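Local coordinates for RagB/SusD domain protein (Flavobacterium johnsoniae, PDB 5J5U) that probably binds chitin or its fragments as the SusD-like component of a polysaccharide utilization locus that converts chitin, at residues A[26-31]-A[224-229]; A[59-64]-A[305-310]; A[246-251]-A[328-333]; A[263-268]-A[278-283]. All coordinates share one frame; numbering follows the deposited sequence.

Interaction 1. Residues A[26-31]-A[224-229]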
loop_
_atom_site.group_PDB
_atom_site.type_symbol
_atom_site.label_atom_id
_atom_site.label_comp_id
_atom_site.label_asym_id
_atom_site.label_seq_id
_atom_site.Cartn_x
_atom_site.Cartn_y
_atom_site.Cartn_z
ATOM N N CYS A 26 -14.407 -5.304 -3.559
ATOM C CA CYS A 26 -14.311 -3.851 -3.558
ATOM C C CYS A 26 -12.875 -3.377 -3.228
ATOM O O CYS A 26 -12.407 -2.348 -3.727
ATOM C CB CYS A 26 -15.306 -3.257 -2.558
ATOM S SG CYS A 26 -17.027 -3.098 -3.141
ATOM N N MET A 27 -12.168 -4.132 -2.394
ATOM C CA MET A 27 -10.850 -3.676 -1.964
ATOM C C MET A 27 -9.780 -3.659 -3.064
ATOM O O MET A 27 -8.714 -3.085 -2.857
ATOM C CB MET A 27 -10.348 -4.526 -0.800
ATOM C CG MET A 27 -11.087 -4.267 0.487
ATOM S SD MET A 27 -10.292 -5.125 1.855
ATOM C CE MET A 27 -8.773 -4.171 2.029
ATOM N N SER A 28 -10.054 -4.248 -4.231
ATOM C CA SER A 28 -9.059 -4.257 -5.317
ATOM C C SER A 28 -9.668 -4.041 -6.693
ATOM O O SER A 28 -8.985 -3.633 -7.612
ATOM C CB SER A 28 -8.275 -5.573 -5.327
ATOM O OG SER A 28 -9.090 -6.640 -5.773
ATOM N N GLY A 29 -10.954 -4.328 -6.840
ATOM C CA GLY A 29 -11.618 -4.212 -8.124
ATOM C C GLY A 29 -12.337 -2.895 -8.364
ATOM O O GLY A 29 -12.978 -2.711 -9.400
ATOM N N ASP A 30 -12.272 -1.987 -7.396
ATOM C CA ASP A 30 -12.875 -0.667 -7.573
ATOM C C ASP A 30 -11.832 0.209 -8.267
ATOM O O ASP A 30 -10.929 0.757 -7.624
ATOM C CB ASP A 30 -13.308 -0.050 -6.236
ATOM C CG ASP A 30 -14.207 1.172 -6.421
ATOM O OD1 ASP A 30 -14.238 1.728 -7.543
ATOM O OD2 ASP A 30 -14.843 1.601 -5.431
ATOM N N GLY A 31 -11.941 0.287 -9.590
ATOM C CA GLY A 31 -10.991 1.019 -10.401
ATOM C C GLY A 31 -11.062 2.501 -10.118
ATOM O O GLY A 31 -10.095 3.231 -10.363
ATOM N N CYS A 224 -1.759 -12.195 1.132
ATOM C CA CYS A 224 -3.149 -11.839 0.906
ATOM C C CYS A 224 -3.362 -11.309 -0.518
ATOM O O CYS A 224 -2.927 -10.207 -0.857
ATOM C CB CYS A 224 -3.599 -10.811 1.936
ATOM S SG CYS A 224 -5.331 -10.544 1.904
ATOM N N LEU A 225 -4.024 -12.121 -1.337
ATOM C CA LEU A 225 -4.226 -11.879 -2.771
ATOM C C LEU A 225 -5.670 -11.918 -3.157
ATOM O O LEU A 225 -6.438 -12.699 -2.607
ATOM C CB LEU A 225 -3.527 -12.950 -3.621
ATOM C CG LEU A 225 -2.059 -12.924 -3.995
ATOM C CD1 LEU A 225 -1.623 -11.529 -4.398
ATOM C CD2 LEU A 225 -1.252 -13.493 -2.851
ATOM N N MET A 226 -6.035 -11.100 -4.130
ATOM C CA MET A 226 -7.253 -11.326 -4.881
ATOM C C MET A 226 -6.872 -11.763 -6.294
ATOM O O MET A 226 -6.150 -11.044 -6.996
ATOM C CB MET A 226 -8.120 -10.084 -4.960
ATOM C CG MET A 226 -9.309 -10.304 -5.861
ATOM S SD MET A 226 -10.352 -11.620 -5.177
ATOM C CE MET A 226 -11.265 -10.654 -3.954
ATOM N N HIS A 227 -7.312 -12.954 -6.683
ATOM C CA HIS A 227 -7.189 -13.412 -8.057
ATOM C C HIS A 227 -8.416 -12.928 -8.810
ATOM O O HIS A 227 -9.543 -13.133 -8.360
ATOM C CB HIS A 227 -7.048 -14.930 -8.129
ATOM C CG HIS A 227 -5.835 -15.437 -7.425
ATOM N ND1 HIS A 227 -4.603 -15.513 -8.032
ATOM C CD2 HIS A 227 -5.663 -15.882 -6.158
ATOM C CE1 HIS A 227 -3.723 -15.995 -7.173
ATOM N NE2 HIS A 227 -4.342 -16.228 -6.030
ATOM N N HIS A 228 -8.171 -12.229 -9.912
ATOM C CA HIS A 228 -9.207 -11.569 -10.723
ATOM C C HIS A 228 -9.592 -12.331 -11.995
ATOM O O HIS A 228 -8.743 -12.619 -12.831
ATOM C CB HIS A 228 -8.764 -10.136 -11.075
ATOM C CG HIS A 228 -8.897 -9.177 -9.931
ATOM N ND1 HIS A 228 -10.109 -8.635 -9.554
ATOM C CD2 HIS A 228 -7.981 -8.686 -9.061
ATOM C CE1 HIS A 228 -9.931 -7.845 -8.511
ATOM N NE2 HIS A 228 -8.649 -7.854 -8.196
ATOM N N LEU A 229 -10.868 -12.654 -12.156
ATOM C CA LEU A 229 -11.266 -13.494 -13.279
ATOM C C LEU A 229 -12.364 -12.886 -14.149
ATOM O O LEU A 229 -12.674 -13.404 -15.228
ATOM C CB LEU A 229 -11.742 -14.818 -12.742
ATOM C CG LEU A 229 -10.768 -15.478 -11.776
ATOM C CD1 LEU A 229 -11.520 -16.546 -11.030
ATOM C CD2 LEU A 229 -9.572 -16.076 -12.499
#
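His228 sets the NE2 edge of its imidazole against the hydroxyl of Ser28. The OG of Ser28 lies near the ring plane, 2.7 Å from NE2 of His228, in a hydrogen bond where either could be the donor. Ser28 holds OG between its backbone N and carbonyl carbon (chi1 71°), which points the hydroxyl at the NE2 edge. The other ring nitrogen, ND1, bonds to the carbonyl O of Arg243, so the imidazole is held at both nitrogens, its rotation fixed. Met226 packs on the ring from its own strand: its CG sits 3.4 Å above the plane, offset toward the rim. That CG is 3.7 Å from OG of Ser28, so the hydroxyl touches both side chains. Gly29 adds its CA, 4.0 Å from CE1 of His228. Replacing His228 by an alanine would remove the imidazole, and the Ser28 hydroxyl and the Arg243 carbonyl would probably lose it as their partner. The contact ties the end region of N-terminal helix 16-29 to the two-stranded sheet of this mainly helical SusD-like protein, at strand 224-226 and its following loop. Strand 332-335 pairs with 224-226 and touches Ser28, while helix 98-119 packs on Met27 and Cys224.

Interaction 2. Residues A[59-64]-A[305-310]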
loop_
_atom_site.group_PDB
_atom_site.type_symbol
_atom_site.label_atom_id
_atom_site.label_comp_id
_atom_site.label_asym_id
_atom_site.label_seq_id
_atom_site.Cartn_x
_atom_site.Cartn_y
_atom_site.Cartn_z
ATOM N N GLY A 59 -0.440 13.775 -9.720
ATOM C CA GLY A 59 0.300 13.098 -8.664
ATOM C C GLY A 59 1.789 13.459 -8.558
ATOM O O GLY A 59 2.341 13.663 -7.493
ATOM N N SER A 60 2.453 13.530 -9.691
ATOM C CA SER A 60 3.878 13.757 -9.701
ATOM C C SER A 60 4.216 15.228 -9.370
ATOM O O SER A 60 5.062 15.497 -8.528
ATOM C CB SER A 60 4.428 13.349 -11.069
ATOM O OG SER A 60 5.793 13.059 -10.986
ATOM N N LYS A 61 3.511 16.168 -10.002
ATOM C CA LYS A 61 3.792 17.598 -9.812
ATOM C C LYS A 61 3.005 18.262 -8.659
ATOM O O LYS A 61 3.332 19.379 -8.278
ATOM C CB LYS A 61 3.508 18.360 -11.107
ATOM C CG LYS A 61 4.373 17.941 -12.260
ATOM C CD LYS A 61 4.292 18.932 -13.421
ATOM C CE LYS A 61 2.924 19.009 -14.044
ATOM N NZ LYS A 61 2.926 19.861 -15.296
ATOM N N PHE A 62 1.998 17.566 -8.120
ATOM C CA PHE A 62 1.124 18.043 -7.027
ATOM C C PHE A 62 0.093 19.109 -7.465
ATOM O O PHE A 62 0.267 20.301 -7.255
ATOM C CB PHE A 62 1.960 18.577 -5.854
ATOM C CG PHE A 62 3.124 17.679 -5.483
ATOM C CD1 PHE A 62 3.020 16.288 -5.614
ATOM C CD2 PHE A 62 4.320 18.226 -5.013
ATOM C CE1 PHE A 62 4.068 15.466 -5.283
ATOM C CE2 PHE A 62 5.380 17.424 -4.675
ATOM C CZ PHE A 62 5.271 16.030 -4.813
ATOM N N LYS A 63 -0.985 18.652 -8.079
ATOM C CA LYS A 63 -2.106 19.511 -8.407
ATOM C C LYS A 63 -3.399 18.890 -7.849
ATOM O O LYS A 63 -3.588 17.676 -7.915
ATOM C CB LYS A 63 -2.216 19.719 -9.921
ATOM C CG LYS A 63 -1.067 20.469 -10.525
ATOM C CD LYS A 63 -1.366 20.872 -11.958
ATOM C CE LYS A 63 -0.152 21.526 -12.598
ATOM N NZ LYS A 63 -0.469 21.919 -13.982
ATOM N N LYS A 64 -4.265 19.722 -7.280
ATOM C CA LYS A 64 -5.482 19.247 -6.630
ATOM C C LYS A 64 -6.624 19.035 -7.591
ATOM O O LYS A 64 -6.904 19.889 -8.427
ATOM C CB LYS A 64 -5.955 20.233 -5.556
ATOM C CG LYS A 64 -4.939 20.550 -4.523
ATOM C CD LYS A 64 -5.621 20.869 -3.209
ATOM C CE LYS A 64 -6.222 22.253 -3.200
ATOM N NZ LYS A 64 -6.510 22.708 -1.799
ATOM N N GLY A 305 7.734 14.362 -12.661
ATOM C CA GLY A 305 7.448 15.712 -13.101
ATOM C C GLY A 305 7.534 15.843 -14.610
ATOM O O GLY A 305 7.214 16.884 -15.168
ATOM N N VAL A 306 7.929 14.768 -15.279
ATOM C CA VAL A 306 8.124 14.802 -16.724
ATOM C C VAL A 306 7.144 13.865 -17.409
ATOM O O VAL A 306 7.036 12.710 -17.034
ATOM C CB VAL A 306 9.595 14.422 -17.104
ATOM C CG1 VAL A 306 9.768 14.305 -18.619
ATOM C CG2 VAL A 306 10.576 15.434 -16.515
ATOM N N PHE A 307 6.403 14.381 -18.383
ATOM C CA PHE A 307 5.483 13.566 -19.185
ATOM C C PHE A 307 6.276 12.651 -20.144
ATOM O O PHE A 307 7.425 12.962 -20.475
ATOM C CB PHE A 307 4.534 14.463 -19.986
ATOM C CG PHE A 307 3.590 15.298 -19.143
ATOM C CD1 PHE A 307 2.558 14.698 -18.417
ATOM C CD2 PHE A 307 3.702 16.689 -19.117
ATOM C CE1 PHE A 307 1.670 15.459 -17.663
ATOM C CE2 PHE A 307 2.819 17.467 -18.368
ATOM C CZ PHE A 307 1.804 16.846 -17.639
ATOM N N ARG A 308 5.682 11.538 -20.578
ATOM C CA ARG A 308 6.376 10.583 -21.459
ATOM C C ARG A 308 6.728 11.189 -22.829
ATOM O O ARG A 308 7.744 10.831 -23.419
ATOM C CB ARG A 308 5.545 9.297 -21.646
ATOM C CG ARG A 308 4.231 9.464 -22.434
ATOM C CD ARG A 308 3.253 8.279 -22.240
ATOM N NE ARG A 308 3.832 6.979 -22.594
ATOM C CZ ARG A 308 3.771 6.431 -23.809
ATOM N NH1 ARG A 308 3.137 7.057 -24.790
ATOM N NH2 ARG A 308 4.340 5.252 -24.046
ATOM N N TRP A 309 5.915 12.114 -23.329
ATOM C CA TRP A 309 6.200 12.724 -24.624
ATOM C C TRP A 309 7.278 13.815 -24.526
ATOM O O TRP A 309 7.715 14.352 -25.546
ATOM C CB TRP A 309 4.927 13.309 -25.233
ATOM C CG TRP A 309 4.191 14.274 -24.307
ATOM C CD1 TRP A 309 4.434 15.620 -24.147
ATOM C CD2 TRP A 309 3.080 13.966 -23.442
ATOM N NE1 TRP A 309 3.542 16.161 -23.225
ATOM C CE2 TRP A 309 2.700 15.169 -22.790
ATOM C CE3 TRP A 309 2.377 12.795 -23.152
ATOM C CZ2 TRP A 309 1.651 15.223 -21.863
ATOM C CZ3 TRP A 309 1.328 12.858 -22.230
ATOM C CH2 TRP A 309 0.984 14.067 -21.599
ATOM N N GLU A 310 7.729 14.106 -23.306
ATOM C CA GLU A 310 8.783 15.096 -23.090
ATOM C C GLU A 310 10.122 14.409 -22.882
ATOM O O GLU A 310 11.138 15.073 -22.773
ATOM C CB GLU A 310 8.479 15.984 -21.873
ATOM C CG GLU A 310 7.213 16.820 -21.966
ATOM C CD GLU A 310 6.925 17.588 -20.682
ATOM O OE1 GLU A 310 7.231 17.073 -19.583
ATOM O OE2 GLU A 310 6.416 18.720 -20.771
#
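Lys61 reaches across to the 305-310 loop with most of its length. CB leaves the backbone toward the 305-310 segment. CG then comes 3.9 Å from CA of Gly305, and CD passes 4.0 Å from O of Gly305. The chain bends at its third torsion (chi3 -64°) and brings NZ to Phe307. There NZ lies 3.9 Å from CE2 of Phe307, oblique to the ring, and the two side chains cross at about a right angle. The charge of NZ is met elsewhere, by salt bridges to Asp437 and Glu57.

Phe307 opens a type I beta turn over residues 307-310, with Glu310 N bonded to Phe307 O. Glu310 OE1 takes the N-H of Phe307 from above its carboxylate plane. Trp309 CZ2 lies over one face of the Phe307 ring, and Trp53 also meets this ring.

Ser60 makes the polar link. Its OG accepts the backbone N-H of Gly305 at 2.9 Å, in a bent bond with an angle of 131°. With an alanine at Ser60 the OG would be gone, and the Gly305 N-H would probably lack this acceptor, leaving the backbone at Gly305 less firmly held. Ser60 is near the end of helix 53-60, and the chain breaks from helical angles at Phe62, with positive phi. Gly305 also has positive phi, where a side chain would jam against the preceding carbonyl.

Interaction 3. Residues A[246-251]-A[328-333]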
loop_
_atom_site.group_PDB
_atom_site.type_symbol
_atom_site.label_atom_id
_atom_site.label_comp_id
_atom_site.label_asym_id
_atom_site.label_seq_id
_atom_site.Cartn_x
_atom_site.Cartn_y
_atom_site.Cartn_z
ATOM N N GLY A 246 -8.793 -3.317 -10.399
ATOM C CA GLY A 246 -9.015 -1.876 -10.513
ATOM C C GLY A 246 -7.774 -1.072 -10.897
ATOM O O GLY A 246 -7.835 -0.072 -11.629
ATOM N N LEU A 247 -6.631 -1.514 -10.392
ATOM C CA LEU A 247 -5.373 -0.834 -10.686
ATOM C C LEU A 247 -5.066 -0.938 -12.184
ATOM O O LEU A 247 -4.659 0.054 -12.813
ATOM C CB LEU A 247 -4.224 -1.414 -9.860
ATOM C CG LEU A 247 -2.864 -0.832 -10.220
ATOM C CD1 LEU A 247 -2.843 0.669 -9.996
ATOM C CD2 LEU A 247 -1.731 -1.522 -9.437
ATOM N N SER A 248 -5.295 -2.120 -12.756
ATOM C CA SER A 248 -5.100 -2.281 -14.193
ATOM C C SER A 248 -6.082 -1.398 -14.935
ATOM O O SER A 248 -5.735 -0.768 -15.916
ATOM C CB SER A 248 -5.279 -3.735 -14.633
ATOM O OG SER A 248 -4.389 -4.584 -13.935
ATOM N N TYR A 249 -7.300 -1.304 -14.426
ATOM C CA TYR A 249 -8.255 -0.368 -15.003
ATOM C C TYR A 249 -7.624 1.028 -15.111
ATOM O O TYR A 249 -7.758 1.703 -16.135
ATOM C CB TYR A 249 -9.537 -0.314 -14.174
ATOM C CG TYR A 249 -10.441 0.834 -14.546
ATOM C CD1 TYR A 249 -11.227 0.770 -15.688
ATOM C CD2 TYR A 249 -10.512 1.978 -13.756
ATOM C CE1 TYR A 249 -12.058 1.805 -16.039
ATOM C CE2 TYR A 249 -11.338 3.032 -14.103
ATOM C CZ TYR A 249 -12.112 2.932 -15.250
ATOM O OH TYR A 249 -12.946 3.955 -15.617
ATOM N N GLY A 250 -6.943 1.466 -14.055
ATOM C CA GLY A 250 -6.254 2.750 -14.131
ATOM C C GLY A 250 -5.150 2.757 -15.195
ATOM O O GLY A 250 -5.064 3.670 -16.001
ATOM N N PHE A 251 -4.305 1.729 -15.183
ATOM C CA PHE A 251 -3.261 1.554 -16.197
ATOM C C PHE A 251 -3.793 1.639 -17.633
ATOM O O PHE A 251 -3.147 2.225 -18.500
ATOM C CB PHE A 251 -2.550 0.213 -15.992
ATOM C CG PHE A 251 -1.529 0.227 -14.880
ATOM C CD1 PHE A 251 -0.721 1.340 -14.675
ATOM C CD2 PHE A 251 -1.368 -0.872 -14.054
ATOM C CE1 PHE A 251 0.227 1.349 -13.651
ATOM C CE2 PHE A 251 -0.413 -0.879 -13.025
ATOM C CZ PHE A 251 0.379 0.230 -12.827
ATOM N N ARG A 328 -6.632 -6.984 -16.769
ATOM C CA ARG A 328 -7.827 -7.111 -15.961
ATOM C C ARG A 328 -7.744 -8.367 -15.089
ATOM O O ARG A 328 -8.276 -8.384 -13.982
ATOM C CB ARG A 328 -9.056 -7.120 -16.877
ATOM C CG ARG A 328 -10.200 -7.989 -16.423
ATOM C CD ARG A 328 -11.410 -7.920 -17.376
ATOM N NE ARG A 328 -12.560 -8.629 -16.805
ATOM C CZ ARG A 328 -12.842 -9.916 -17.022
ATOM N NH1 ARG A 328 -12.087 -10.643 -17.841
ATOM N NH2 ARG A 328 -13.901 -10.475 -16.441
ATOM N N THR A 329 -6.986 -9.364 -15.539
ATOM C CA THR A 329 -6.771 -10.607 -14.779
ATOM C C THR A 329 -5.517 -10.582 -13.887
ATOM O O THR A 329 -5.139 -11.601 -13.308
ATOM C CB THR A 329 -6.622 -11.814 -15.707
ATOM O OG1 THR A 329 -5.387 -11.678 -16.414
ATOM C CG2 THR A 329 -7.762 -11.879 -16.708
ATOM N N THR A 330 -4.849 -9.441 -13.801
ATOM C CA THR A 330 -3.674 -9.342 -12.951
ATOM C C THR A 330 -4.093 -9.471 -11.470
ATOM O O THR A 330 -5.078 -8.886 -11.040
ATOM C CB THR A 330 -2.920 -8.017 -13.178
ATOM O OG1 THR A 330 -2.609 -7.871 -14.571
ATOM C CG2 THR A 330 -1.641 -7.980 -12.359
ATOM N N PRO A 331 -3.399 -10.313 -10.708
ATOM C CA PRO A 331 -3.789 -10.413 -9.300
ATOM C C PRO A 331 -3.408 -9.163 -8.508
ATOM O O PRO A 331 -2.467 -8.464 -8.884
ATOM C CB PRO A 331 -3.010 -11.630 -8.810
ATOM C CG PRO A 331 -1.848 -11.740 -9.769
ATOM C CD PRO A 331 -2.370 -11.296 -11.086
ATOM N N PHE A 332 -4.109 -8.902 -7.412
ATOM C CA PHE A 332 -3.776 -7.759 -6.566
ATOM C C PHE A 332 -3.328 -8.217 -5.179
ATOM O O PHE A 332 -4.063 -8.906 -4.481
ATOM C CB PHE A 332 -4.965 -6.812 -6.440
ATOM C CG PHE A 332 -4.627 -5.505 -5.803
ATOM C CD1 PHE A 332 -4.640 -5.366 -4.416
ATOM C CD2 PHE A 332 -4.305 -4.400 -6.585
ATOM C CE1 PHE A 332 -4.321 -4.143 -3.817
ATOM C CE2 PHE A 332 -3.998 -3.165 -5.985
ATOM C CZ PHE A 332 -4.007 -3.038 -4.604
ATOM N N LEU A 333 -2.117 -7.808 -4.801
ATOM C CA LEU A 333 -1.494 -8.132 -3.521
ATOM C C LEU A 333 -1.782 -7.085 -2.427
ATOM O O LEU A 333 -1.364 -5.935 -2.549
ATOM C CB LEU A 333 0.027 -8.270 -3.716
ATOM C CG LEU A 333 0.894 -8.590 -2.492
ATOM C CD1 LEU A 333 0.505 -9.918 -1.896
ATOM C CD2 LEU A 333 2.380 -8.574 -2.835
#
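Ser248 and Arg328 bring the two backbones closest, with 5.8 Å between their CA atoms. One residue earlier in the helix, Leu247 has its CA 8.2 Å from CA of Phe332. Segment 246-251 is regular helix, with Gly246 O and Leu247 O accepting the N-H groups of Gly250 and Phe251. Segment 328-333 is a loop up to Pro331 and becomes strand at Phe332. Asn245, just before the helical residues, ties the two backbones together: its OD1 takes the N-H of Ser248, and its ND2 gives a bond to Thr330 O.

Ser248 turns its side chain to the loop. CB packs 4.1 Å from N of Arg328. OG stands beside its own backbone N (chi1 -57°) and bonds to the carbonyl of Leu327. Thr330 approaches the same hydroxyl, but its OG1 stays 3.8 Å from OG of Ser248, too far for a bond. That OG1 is instead gripped twice, by Leu327 N and Tyr324 O. Both hydroxyls are thus bonded to backbone atoms of the chain leading into 328-333.

The strand is one half of a two-stranded antiparallel sheet, 332-335 with 224-226, and helix 246-253 packs beside it. The apolar part of the contact lies here. CB of Leu247 meets the edge of the Phe332 ring, 4.3 Å from CE2 and near the ring plane. CD1 of Leu247 goes to its own helix neighbour and lies over one face of Phe251. Helix 31-45 packs against the same pair: Asn38 touches Leu247 and Phe332, and Gln34 touches Phe332. The Arg328 side chain leads away from the helix.

Interaction 4. Residues A[263-268]-A[278-283]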
loop_
_atom_site.group_PDB
_atom_site.type_symbol
_atom_site.label_atom_id
_atom_site.label_comp_id
_atom_site.label_asym_id
_atom_site.label_seq_id
_atom_site.Cartn_x
_atom_site.Cartn_y
_atom_site.Cartn_z
ATOM N N LEU A 263 13.653 7.102 -10.521
ATOM C CA LEU A 263 14.151 6.731 -9.198
ATOM C C LEU A 263 14.131 5.193 -8.996
ATOM O O LEU A 263 15.132 4.578 -8.577
ATOM C CB LEU A 263 13.327 7.437 -8.120
ATOM C CG LEU A 263 13.750 7.238 -6.661
ATOM C CD1 LEU A 263 15.110 7.886 -6.365
ATOM C CD2 LEU A 263 12.657 7.760 -5.719
ATOM N N LEU A 264 12.996 4.573 -9.298
ATOM C CA LEU A 264 12.876 3.137 -9.131
ATOM C C LEU A 264 13.764 2.384 -10.123
ATOM O O LEU A 264 14.529 1.519 -9.733
ATOM C CB LEU A 264 11.421 2.693 -9.290
ATOM C CG LEU A 264 11.085 1.202 -9.176
ATOM C CD1 LEU A 264 11.480 0.708 -7.810
ATOM C CD2 LEU A 264 9.602 0.992 -9.389
ATOM N N ILE A 265 13.684 2.732 -11.399
ATOM C CA ILE A 265 14.458 2.023 -12.408
ATOM C C ILE A 265 15.951 2.145 -12.131
ATOM O O ILE A 265 16.647 1.143 -12.122
ATOM C CB ILE A 265 14.162 2.524 -13.823
ATOM C CG1 ILE A 265 12.697 2.242 -14.180
ATOM C CG2 ILE A 265 15.120 1.852 -14.832
ATOM C CD1 ILE A 265 12.295 0.774 -14.107
ATOM N N ASP A 266 16.439 3.363 -11.908
ATOM C CA ASP A 266 17.837 3.533 -11.543
ATOM C C ASP A 266 18.197 2.702 -10.313
ATOM O O ASP A 266 19.273 2.126 -10.267
ATOM C CB ASP A 266 18.191 4.998 -11.251
ATOM C CG ASP A 266 18.196 5.870 -12.488
ATOM O OD1 ASP A 266 18.041 5.362 -13.618
ATOM O OD2 ASP A 266 18.408 7.082 -12.320
ATOM N N TYR A 267 17.323 2.636 -9.308
ATOM C CA TYR A 267 17.703 1.851 -8.138
ATOM C C TYR A 267 17.828 0.366 -8.481
ATOM O O TYR A 267 18.777 -0.291 -8.048
ATOM C CB TYR A 267 16.715 2.014 -6.987
ATOM C CG TYR A 267 17.189 1.326 -5.724
ATOM C CD1 TYR A 267 18.064 1.960 -4.866
ATOM C CD2 TYR A 267 16.778 0.038 -5.404
ATOM C CE1 TYR A 267 18.516 1.344 -3.722
ATOM C CE2 TYR A 267 17.227 -0.594 -4.255
ATOM C CZ TYR A 267 18.102 0.069 -3.416
ATOM O OH TYR A 267 18.573 -0.528 -2.259
ATOM N N LEU A 268 16.870 -0.162 -9.236
ATOM C CA LEU A 268 16.861 -1.579 -9.573
ATOM C C LEU A 268 18.027 -1.946 -10.505
ATOM O O LEU A 268 18.658 -2.997 -10.361
ATOM C CB LEU A 268 15.527 -1.958 -10.216
ATOM C CG LEU A 268 14.269 -1.830 -9.353
ATOM C CD1 LEU A 268 13.036 -2.072 -10.200
ATOM C CD2 LEU A 268 14.289 -2.804 -8.160
ATOM N N MET A 278 11.684 -8.201 -14.613
ATOM C CA MET A 278 10.401 -8.768 -14.220
ATOM C C MET A 278 9.348 -7.660 -14.237
ATOM O O MET A 278 8.166 -7.929 -14.424
ATOM C CB MET A 278 10.482 -9.406 -12.829
ATOM C CG MET A 278 11.571 -10.475 -12.684
ATOM S SD MET A 278 11.674 -11.187 -11.028
ATOM C CE MET A 278 10.063 -11.978 -10.921
ATOM N N LEU A 279 9.789 -6.417 -14.028
ATOM C CA LEU A 279 8.875 -5.272 -13.927
ATOM C C LEU A 279 8.856 -4.410 -15.195
ATOM O O LEU A 279 7.793 -4.041 -15.676
ATOM C CB LEU A 279 9.251 -4.384 -12.720
ATOM C CG LEU A 279 9.102 -4.971 -11.319
ATOM C CD1 LEU A 279 9.795 -4.110 -10.273
ATOM C CD2 LEU A 279 7.646 -5.158 -10.976
ATOM N N ALA A 280 10.036 -4.078 -15.718
ATOM C CA ALA A 280 10.153 -3.108 -16.811
ATOM C C ALA A 280 10.385 -3.738 -18.197
ATOM O O ALA A 280 11.125 -4.710 -18.346
ATOM C CB ALA A 280 11.271 -2.141 -16.510
ATOM N N THR A 281 9.776 -3.144 -19.214
ATOM C CA THR A 281 10.070 -3.496 -20.581
ATOM C C THR A 281 11.210 -2.605 -21.071
ATOM O O THR A 281 11.319 -1.442 -20.658
ATOM C CB THR A 281 8.864 -3.309 -21.484
ATOM O OG1 THR A 281 8.540 -1.917 -21.552
ATOM C CG2 THR A 281 7.674 -4.105 -20.971
ATOM N N PRO A 282 12.067 -3.142 -21.952
ATOM C CA PRO A 282 13.245 -2.391 -22.417
ATOM C C PRO A 282 12.881 -1.214 -23.320
ATOM O O PRO A 282 11.806 -1.221 -23.901
ATOM C CB PRO A 282 14.037 -3.447 -23.199
ATOM C CG PRO A 282 12.987 -4.440 -23.663
ATOM C CD PRO A 282 11.984 -4.493 -22.547
ATOM N N LYS A 283 13.752 -0.213 -23.426
ATOM C CA LYS A 283 13.555 0.857 -24.408
ATOM C C LYS A 283 13.575 0.284 -25.831
ATOM O O LYS A 283 14.285 -0.693 -26.102
ATOM C CB LYS A 283 14.642 1.926 -24.268
ATOM C CG LYS A 283 14.704 2.610 -22.920
ATOM C CD LYS A 283 16.091 3.230 -22.689
ATOM C CE LYS A 283 16.526 4.130 -23.843
ATOM N NZ LYS A 283 17.863 4.714 -23.550
#
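Leu268 and Leu279 cross at about a right angle and meet through their methyl ends. CD1 of Leu268 is 3.8 Å from CD1 of Leu279. Both leucines have nearly the same shape, with CG beside the backbone N (chi1 -64° and -66°) and an extended second torsion. Both side chains leave their backbones toward the other segment, so the two chains run out to a single methyl contact between the backbones.

Ile265 and Ala280 form the second pair, one turn back along the helix. CD1 of Ile265 lies 3.9 Å from CB of Ala280. The Ile265 side chain does not leave its backbone in that direction. Its bend at chi2 (-58°) carries CD1 round to the alanine methyl. The CA atoms of Ile265 and Ala280 are 8.0 Å apart, and the longer Ile265 side chain spans most of that distance.

The contact is local in sequence. Helix 262-270 is followed by the short helix 276-279, and Ala280 is the first residue to leave helical angles and enter strand 280-281. That strand pairs antiparallel with 320-321. The chain thus folds back so that the end of the short helix and the start of the strand rest on helix 262-270. Phe260 of strand 259-260 touches both Ile265 and Leu279. Ile409 of helix 399-410 touches Leu268.

All four touching side chains are buried and purely hydrocarbon. The contact therefore rests on van der Waals contact between methyl groups and probably on exclusion of water, without a directional bond to fix the angle between the segments.

Interactions 1 and 3 belong together: their centres are 7 Å apart, and they share the two-stranded sheet of 224-226 and 332-335. Ser28 O and Gly246 N, 2.8 Å apart, probably add a hydrogen bond between the two helices. Both lie nearer the chain centre than interactions 2 and 4, whose centres lie about 20 Å from it and which touch neither this pair nor each other. Apart from partly exposed Gly29 in interaction 1 and exposed Arg328 in interaction 3, the touching residues are buried. Chemistry varies more than burial. Interaction 1 turns on a histidine-serine bond, interaction 2 mixes one bond with a lysine stem, interaction 3 joins backbone-bonded hydroxyls to apolar packing, and interaction 4 is wholly apolar.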